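Local coordinates for sefir domain protein (Bacillus cereus F65185, PDB 5Y8E), which probably acts in signalling by associating with other SEFIR domains, as a bacterial member of the family related to TIR domains, at residues A[4-9]-A[32-37]. Sequence-based numbering, arbitrary orientation.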
loop_
_atom_site.group_PDB
_atom_site.type_symbol
_atom_site.label_atom_id
_atom_site.label_comp_id
_atom_site.label_asym_id
_atom_site.label_seq_id
_atom_site.Cartn_x
_atom_site.Cartn_y
_atom_site.Cartn_z
ATOM N N VAL A 4 -9.215 -2.751 -3.476
ATOM C CA VAL A 4 -7.974 -2.407 -2.789
ATOM C C VAL A 4 -6.744 -3.018 -3.474
ATOM O O VAL A 4 -6.635 -4.244 -3.576
ATOM C CB VAL A 4 -8.042 -2.891 -1.321
ATOM C CG1 VAL A 4 -6.743 -2.593 -0.597
ATOM C CG2 VAL A 4 -9.232 -2.254 -0.600
ATOM N N PHE A 5 -5.822 -2.176 -3.945
ATOM C CA PHE A 5 -4.558 -2.649 -4.528
ATOM C C PHE A 5 -3.481 -2.677 -3.446
ATOM O O PHE A 5 -3.403 -1.764 -2.622
ATOM C CB PHE A 5 -4.132 -1.731 -5.691
ATOM C CG PHE A 5 -2.738 -1.998 -6.212
ATOM C CD1 PHE A 5 -2.376 -3.261 -6.675
ATOM C CD2 PHE A 5 -1.793 -0.978 -6.246
ATOM C CE1 PHE A 5 -1.095 -3.506 -7.152
ATOM C CE2 PHE A 5 -0.507 -1.211 -6.721
ATOM C CZ PHE A 5 -0.158 -2.483 -7.177
ATOM N N ILE A 6 -2.666 -3.729 -3.432
ATOM C CA ILE A 6 -1.566 -3.813 -2.481
ATOM C C ILE A 6 -0.241 -3.642 -3.207
ATOM O O ILE A 6 0.148 -4.477 -4.032
ATOM C CB ILE A 6 -1.587 -5.136 -1.684
ATOM C CG1 ILE A 6 -2.922 -5.291 -0.952
ATOM C CG2 ILE A 6 -0.398 -5.205 -0.716
ATOM C CD1 ILE A 6 -3.038 -6.583 -0.109
ATOM N N SER A 7 0.430 -2.531 -2.916
ATOM C CA SER A 7 1.748 -2.255 -3.462
ATOM C C SER A 7 2.782 -2.717 -2.446
ATOM O O SER A 7 2.761 -2.291 -1.285
ATOM C CB SER A 7 1.897 -0.756 -3.740
ATOM O OG SER A 7 3.186 -0.434 -4.242
ATOM N N TYR A 8 3.680 -3.602 -2.870
ATOM C CA TYR A 8 4.680 -4.141 -1.953
ATOM C C TYR A 8 5.910 -4.614 -2.700
ATOM O O TYR A 8 5.893 -4.751 -3.923
ATOM C CB TYR A 8 4.096 -5.281 -1.093
ATOM C CG TYR A 8 3.804 -6.576 -1.837
ATOM C CD1 TYR A 8 2.764 -6.650 -2.754
ATOM C CD2 TYR A 8 4.539 -7.731 -1.584
ATOM C CE1 TYR A 8 2.480 -7.821 -3.424
ATOM C CE2 TYR A 8 4.256 -8.922 -2.247
ATOM C CZ TYR A 8 3.223 -8.949 -3.167
ATOM O OH TYR A 8 2.921 -10.104 -3.848
ATOM N N SER A 9 6.989 -4.843 -1.967
ATOM C CA SER A 9 8.209 -5.364 -2.572
ATOM C C SER A 9 8.353 -6.831 -2.188
ATOM O O SER A 9 7.931 -7.229 -1.103
ATOM C CB SER A 9 9.420 -4.577 -2.071
ATOM O OG SER A 9 10.617 -5.120 -2.596
ATOM N N VAL A 32 -13.905 -6.690 1.014
ATOM C CA VAL A 32 -13.353 -5.889 -0.075
ATOM C C VAL A 32 -12.803 -6.776 -1.180
ATOM O O VAL A 32 -12.581 -7.973 -0.980
ATOM C CB VAL A 32 -12.244 -4.926 0.403
ATOM C CG1 VAL A 32 -12.767 -3.978 1.478
ATOM C CG2 VAL A 32 -11.030 -5.699 0.896
ATOM N N GLU A 33 -12.593 -6.182 -2.350
ATOM C CA GLU A 33 -11.926 -6.859 -3.450
ATOM C C GLU A 33 -10.469 -6.449 -3.430
ATOM O O GLU A 33 -10.166 -5.258 -3.344
ATOM C CB GLU A 33 -12.555 -6.447 -4.781
ATOM C CG GLU A 33 -14.012 -6.867 -4.925
ATOM C CD GLU A 33 -14.170 -8.366 -5.058
ATOM O OE1 GLU A 33 -13.167 -9.059 -5.325
ATOM O OE2 GLU A 33 -15.301 -8.860 -4.895
ATOM N N VAL A 34 -9.564 -7.423 -3.490
ATOM C CA VAL A 34 -8.137 -7.112 -3.453
ATOM C C VAL A 34 -7.492 -7.378 -4.803
ATOM O O VAL A 34 -7.693 -8.440 -5.408
ATOM C CB VAL A 34 -7.389 -7.876 -2.323
ATOM C CG1 VAL A 34 -5.883 -7.648 -2.421
ATOM C CG2 VAL A 34 -7.892 -7.430 -0.962
ATOM N N ILE A 35 -6.750 -6.383 -5.281
ATOM C CA ILE A 35 -5.927 -6.520 -6.474
ATOM C C ILE A 35 -4.502 -6.885 -6.058
ATOM O O ILE A 35 -3.779 -6.060 -5.488
ATOM C CB ILE A 35 -5.905 -5.207 -7.296
ATOM C CG1 ILE A 35 -7.332 -4.769 -7.637
ATOM C CG2 ILE A 35 -5.077 -5.396 -8.562
ATOM C CD1 ILE A 35 -7.441 -3.346 -8.226
ATOM N N LEU A 36 -4.103 -8.120 -6.351
ATOM C CA LEU A 36 -2.800 -8.641 -5.929
ATOM C C LEU A 36 -2.054 -9.231 -7.120
ATOM O O LEU A 36 -2.619 -10.030 -7.877
ATOM C CB LEU A 36 -2.983 -9.715 -4.843
ATOM C CG LEU A 36 -1.702 -10.273 -4.214
ATOM C CD1 LEU A 36 -0.943 -9.177 -3.456
ATOM C CD2 LEU A 36 -2.027 -11.451 -3.299
ATOM N N ASP A 37 -0.786 -8.853 -7.277
ATOM C CA ASP A 37 0.018 -9.299 -8.420
ATOM C C ASP A 37 0.020 -10.817 -8.637
ATOM O O ASP A 37 -0.109 -11.296 -9.765
ATOM C CB ASP A 37 1.456 -8.754 -8.324
ATOM C CG ASP A 37 2.166 -9.141 -7.023
ATOM O OD1 ASP A 37 1.558 -9.773 -6.128
ATOM O OD2 ASP A 37 3.359 -8.787 -6.889
HETATM O O HOH W 1 0.398 -6.445 -5.935
#
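Tyr8 OH donates to Asp37 OD1 over 2.7 Å, entering on the syn side of the carboxylate, while OD2 accepts from the indole NE1 of Trp10. Phenol and carboxylate meet tip to tip with their planes 74° apart. CG of Tyr8 stands between its backbone N and carbonyl carbon (chi1 71°); Leu36 CD1 packs against Tyr8 CE1 at 3.7 Å. Upstream, strands 3-7 and 33-35 run parallel. Val4 N reaches Glu33 O almost straight along the carbonyl, and Ile35 N returns to Val4 O at 2.7 Å, where Val34 CA also approaches. The third bond, Ile6 N to Ile35 O, is weak at 3.3 Å, and the strands then part; a water links them, donating to Ile6 O and accepting from Asp37 N. On one face Ile6 CD1 rests on Val34 CG1 at 3.8 Å, beside helix 13-29, which connects the two strands of this beta-alpha-beta unit. On the other, against helix 47-57, Phe5 CD1 meets Ile35 CG2 at 3.9 Å, the side chains crossing at about a right angle, and Ile35 O lies at the ring edge, 3.3 Å from Phe5 CD1. Direct backbone pairing thus gives way to a water bridge and a buried phenol–carboxylate bond; hydrogen bonds on both oxygens would probably favour an ionised Asp37.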